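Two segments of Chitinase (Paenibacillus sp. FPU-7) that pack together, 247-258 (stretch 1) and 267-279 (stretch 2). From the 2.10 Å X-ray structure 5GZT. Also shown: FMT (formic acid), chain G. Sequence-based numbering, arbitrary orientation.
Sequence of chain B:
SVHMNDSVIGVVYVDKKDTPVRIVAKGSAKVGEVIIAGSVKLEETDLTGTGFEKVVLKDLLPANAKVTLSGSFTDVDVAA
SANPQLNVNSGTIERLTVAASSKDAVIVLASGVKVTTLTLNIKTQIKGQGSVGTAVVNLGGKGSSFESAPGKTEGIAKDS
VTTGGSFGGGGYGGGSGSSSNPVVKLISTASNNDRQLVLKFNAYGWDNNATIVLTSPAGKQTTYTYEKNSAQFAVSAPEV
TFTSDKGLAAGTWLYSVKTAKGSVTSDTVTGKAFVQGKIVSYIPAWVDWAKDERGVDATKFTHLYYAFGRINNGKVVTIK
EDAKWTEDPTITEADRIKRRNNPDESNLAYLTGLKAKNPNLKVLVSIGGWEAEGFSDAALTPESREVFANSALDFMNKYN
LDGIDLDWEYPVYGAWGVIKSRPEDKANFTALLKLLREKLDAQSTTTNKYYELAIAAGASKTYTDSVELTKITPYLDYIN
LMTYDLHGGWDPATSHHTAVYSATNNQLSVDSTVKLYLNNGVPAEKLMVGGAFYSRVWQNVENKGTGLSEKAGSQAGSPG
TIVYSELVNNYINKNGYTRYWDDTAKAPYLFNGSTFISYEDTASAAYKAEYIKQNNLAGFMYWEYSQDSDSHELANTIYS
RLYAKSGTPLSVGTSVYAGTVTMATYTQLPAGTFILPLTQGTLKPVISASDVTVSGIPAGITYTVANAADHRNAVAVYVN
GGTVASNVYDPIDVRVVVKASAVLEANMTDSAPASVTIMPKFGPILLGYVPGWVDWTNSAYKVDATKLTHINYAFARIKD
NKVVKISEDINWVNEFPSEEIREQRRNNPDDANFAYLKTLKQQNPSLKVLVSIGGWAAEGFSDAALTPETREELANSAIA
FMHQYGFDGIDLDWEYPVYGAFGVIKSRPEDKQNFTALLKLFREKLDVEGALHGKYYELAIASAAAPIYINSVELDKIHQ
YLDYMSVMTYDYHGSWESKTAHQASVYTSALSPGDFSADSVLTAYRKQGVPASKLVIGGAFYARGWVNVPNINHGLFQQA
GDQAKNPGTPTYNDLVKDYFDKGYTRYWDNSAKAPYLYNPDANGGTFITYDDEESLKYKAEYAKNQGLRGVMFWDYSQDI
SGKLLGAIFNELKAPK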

# COMPACT_ATOMS: atom_id res chain seq x y z
N GLY B 247 12.71 8.83 -5.94
CA GLY B 247 11.38 8.56 -6.50
C GLY B 247 11.23 7.22 -7.17
O GLY B 247 10.45 7.09 -8.11
N LEU B 248 11.95 6.21 -6.72
CA LEU B 248 11.75 4.85 -7.26
C LEU B 248 10.42 4.28 -6.80
O LEU B 248 9.96 4.58 -5.70
CB LEU B 248 12.85 3.91 -6.78
CG LEU B 248 14.25 4.23 -7.34
CD1 LEU B 248 15.21 3.11 -7.01
CD2 LEU B 248 14.20 4.43 -8.82
N ALA B 249 9.85 3.39 -7.61
CA ALA B 249 8.60 2.71 -7.28
C ALA B 249 8.71 1.96 -5.98
O ALA B 249 9.72 1.27 -5.72
CB ALA B 249 8.17 1.75 -8.37
N ALA B 250 7.67 2.10 -5.16
CA ALA B 250 7.64 1.40 -3.90
C ALA B 250 7.61 -0.10 -4.13
O ALA B 250 7.01 -0.58 -5.12
CB ALA B 250 6.42 1.82 -3.08
N GLY B 251 8.26 -0.82 -3.20
CA GLY B 251 8.16 -2.27 -3.11
C GLY B 251 9.53 -2.94 -3.16
O GLY B 251 10.53 -2.38 -2.68
N THR B 252 9.58 -4.14 -3.74
CA THR B 252 10.82 -4.94 -3.70
C THR B 252 11.66 -4.77 -5.00
O THR B 252 11.15 -4.99 -6.08
CB THR B 252 10.55 -6.40 -3.47
OG1 THR B 252 9.90 -6.57 -2.22
CG2 THR B 252 11.89 -7.15 -3.40
N TRP B 253 12.89 -4.27 -4.85
CA TRP B 253 13.87 -4.15 -5.98
C TRP B 253 14.87 -5.29 -5.91
O TRP B 253 15.27 -5.71 -4.85
CB TRP B 253 14.61 -2.81 -5.98
CG TRP B 253 13.72 -1.72 -6.39
CD1 TRP B 253 12.64 -1.28 -5.70
CD2 TRP B 253 13.78 -0.94 -7.60
NE1 TRP B 253 12.04 -0.25 -6.38
CE2 TRP B 253 12.71 -0.02 -7.55
CE3 TRP B 253 14.67 -0.87 -8.67
CZ2 TRP B 253 12.46 0.92 -8.56
CZ3 TRP B 253 14.42 0.06 -9.70
CH2 TRP B 253 13.32 0.94 -9.63
N LEU B 254 15.23 -5.81 -7.08
CA LEU B 254 16.29 -6.82 -7.18
C LEU B 254 17.52 -6.12 -7.74
O LEU B 254 17.43 -5.31 -8.68
CB LEU B 254 15.83 -7.99 -8.05
CG LEU B 254 14.55 -8.72 -7.58
CD1 LEU B 254 14.10 -9.72 -8.64
CD2 LEU B 254 14.75 -9.43 -6.25
N TYR B 255 18.68 -6.36 -7.14
CA TYR B 255 19.91 -5.79 -7.68
C TYR B 255 21.03 -6.83 -7.88
O TYR B 255 21.09 -7.84 -7.17
CB TYR B 255 20.40 -4.61 -6.82
CG TYR B 255 20.89 -5.01 -5.45
CD1 TYR B 255 19.99 -5.26 -4.42
CD2 TYR B 255 22.24 -5.14 -5.18
CE1 TYR B 255 20.43 -5.65 -3.16
CE2 TYR B 255 22.69 -5.52 -3.92
CZ TYR B 255 21.79 -5.77 -2.92
OH TYR B 255 22.22 -6.17 -1.67
N SER B 256 21.90 -6.57 -8.86
CA SER B 256 23.19 -7.27 -9.02
C SER B 256 24.32 -6.24 -9.05
O SER B 256 24.19 -5.15 -9.66
CB SER B 256 23.25 -8.05 -10.32
OG SER B 256 23.25 -7.14 -11.40
N VAL B 257 25.41 -6.62 -8.40
CA VAL B 257 26.64 -5.85 -8.40
C VAL B 257 27.85 -6.77 -8.76
O VAL B 257 27.87 -7.97 -8.44
CB VAL B 257 26.82 -5.09 -7.04
CG1 VAL B 257 26.98 -6.05 -5.86
CG2 VAL B 257 27.95 -4.07 -7.09
N LYS B 258 28.81 -6.18 -9.47
CA LYS B 258 30.13 -6.77 -9.73
C LYS B 258 31.14 -5.66 -10.11
O LYS B 258 30.76 -4.64 -10.74
CB LYS B 258 30.06 -7.79 -10.86
CG LYS B 258 29.22 -7.29 -12.00
CD LYS B 258 29.44 -8.00 -13.32
CE LYS B 258 29.37 -7.00 -14.47
NZ LYS B 258 29.05 -7.68 -15.75
N ASP B 267 33.04 -12.15 -9.56
CA ASP B 267 31.81 -12.87 -9.23
C ASP B 267 30.68 -11.86 -9.10
O ASP B 267 30.82 -10.89 -8.36
CB ASP B 267 31.97 -13.65 -7.91
CG ASP B 267 32.60 -15.03 -8.09
OD1 ASP B 267 32.81 -15.47 -9.24
OD2 ASP B 267 32.88 -15.69 -7.07
N THR B 268 29.60 -12.09 -9.86
CA THR B 268 28.35 -11.29 -9.84
C THR B 268 27.56 -11.63 -8.55
O THR B 268 27.23 -12.77 -8.31
CB THR B 268 27.53 -11.53 -11.15
OG1 THR B 268 28.06 -10.72 -12.20
CG2 THR B 268 26.05 -11.20 -11.01
N VAL B 269 27.31 -10.64 -7.68
CA VAL B 269 26.54 -10.89 -6.44
C VAL B 269 25.17 -10.20 -6.59
O VAL B 269 25.02 -9.21 -7.33
CB VAL B 269 27.26 -10.41 -5.15
CG1 VAL B 269 26.80 -11.22 -3.94
CG2 VAL B 269 28.77 -10.52 -5.29
N THR B 270 24.17 -10.79 -5.93
CA THR B 270 22.77 -10.32 -6.04
C THR B 270 22.05 -10.23 -4.68
O THR B 270 22.47 -10.84 -3.67
CB THR B 270 21.94 -11.23 -6.98
OG1 THR B 270 22.19 -12.62 -6.69
CG2 THR B 270 22.25 -10.93 -8.42
N GLY B 271 20.97 -9.44 -4.69
CA GLY B 271 20.03 -9.37 -3.56
C GLY B 271 18.76 -8.58 -3.85
O GLY B 271 18.49 -8.14 -5.00
N LYS B 272 18.00 -8.41 -2.76
CA LYS B 272 16.73 -7.64 -2.75
C LYS B 272 16.89 -6.42 -1.87
O LYS B 272 17.43 -6.56 -0.78
CB LYS B 272 15.62 -8.43 -2.08
CG LYS B 272 15.06 -9.61 -2.81
CD LYS B 272 14.39 -10.53 -1.80
CE LYS B 272 13.84 -11.77 -2.47
NZ LYS B 272 12.92 -12.56 -1.59
N ALA B 273 16.42 -5.27 -2.33
CA ALA B 273 16.24 -4.07 -1.51
C ALA B 273 14.78 -3.66 -1.49
O ALA B 273 14.02 -4.00 -2.40
CB ALA B 273 17.03 -2.91 -2.06
N PHE B 274 14.42 -2.86 -0.50
CA PHE B 274 13.01 -2.48 -0.32
C PHE B 274 12.90 -0.97 -0.32
O PHE B 274 13.58 -0.30 0.46
CB PHE B 274 12.55 -3.06 0.98
CG PHE B 274 12.70 -4.54 1.06
CD1 PHE B 274 11.81 -5.36 0.39
CD2 PHE B 274 13.77 -5.13 1.73
CE1 PHE B 274 11.93 -6.74 0.43
CE2 PHE B 274 13.91 -6.53 1.76
CZ PHE B 274 12.98 -7.33 1.10
N VAL B 275 12.09 -0.45 -1.23
CA VAL B 275 11.89 0.99 -1.38
C VAL B 275 10.61 1.36 -0.57
O VAL B 275 9.58 0.69 -0.70
CB VAL B 275 11.83 1.35 -2.88
CG1 VAL B 275 11.40 2.78 -3.12
CG2 VAL B 275 13.22 1.15 -3.50
N GLN B 276 10.73 2.36 0.31
CA GLN B 276 9.62 2.81 1.15
C GLN B 276 8.42 3.22 0.26
O GLN B 276 8.54 3.40 -0.94
CB GLN B 276 10.05 4.01 2.01
CG GLN B 276 11.02 3.70 3.13
CD GLN B 276 11.41 4.98 3.91
OE1 GLN B 276 10.73 6.01 3.82
NE2 GLN B 276 12.50 4.91 4.66
N GLY B 277 7.26 3.40 0.89
CA GLY B 277 6.10 3.96 0.20
C GLY B 277 5.02 2.97 -0.23
O GLY B 277 4.10 3.32 -0.97
N LYS B 278 5.04 1.77 0.27
CA LYS B 278 3.97 0.85 -0.11
C LYS B 278 2.64 1.25 0.56
O LYS B 278 2.61 1.68 1.74
CB LYS B 278 4.28 -0.58 0.30
CG LYS B 278 5.33 -1.30 -0.53
CD LYS B 278 5.28 -2.80 -0.20
CE LYS B 278 5.88 -3.18 1.14
NZ LYS B 278 7.36 -3.25 0.90
N ILE B 279 1.55 1.08 -0.18
CA ILE B 279 0.19 1.24 0.38
C ILE B 279 -0.57 0.00 0.04
O ILE B 279 -0.82 -0.25 -1.11
CB ILE B 279 -0.52 2.47 -0.13
CG1 ILE B 279 0.28 3.74 0.25
CG2 ILE B 279 -1.91 2.51 0.49
CD1 ILE B 279 -0.21 4.98 -0.46
C FMT G . 13.43 -11.21 1.34
O1 FMT G . 13.21 -12.43 1.41
O2 FMT G . 14.30 -10.55 2.14
O HOH W 1 7.75 -5.15 -1.54

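The two stretches form an antiparallel β-ladder, held by backbone hydrogen bonds and covered on its two faces by different side chains. Strands 251-258 and 269-275 pair in register from Gly251-Val275 to Val257-Val269, and every second pair exchanges two hydrogen bonds. At the centre, Trp253 N donates to Ala273 O (2.7 Å) and Ala273 N to Trp253 O (2.8 Å); Tyr255 with Gly271 and Val257 with Val269 repeat the pattern. The Gly251-Val275 pair closes the ladder, with a longer bond from Gly251 N to Val275 O (3.2 Å).

On the face carrying Trp253, Tyr255 and Val275, apolar contacts dominate. Trp253 CD1 lies 3.3 Å from Val275 CG2, while its indole NE1 donates to Ala249 O (2.9 Å), tying the ring to the preceding loop. The Tyr255 ring leans across its partner, so that Gly271 CA sits 4.2 Å from the ring centroid in an off-centre CH-π contact; a β-carbon on Gly271 would fall tightly against Tyr255 OH.

The other face is more mixed. Leu254 CD2 packs on the aliphatic part of Lys272 (CG, 3.5 Å), and Thr252 OG1 meets the edge of the Phe274 ring at CE1 (3.3 Å). A water bridges the stretches, donating to Thr252 OG1 (2.7 Å) and accepting from Lys278 NZ (3.1 Å).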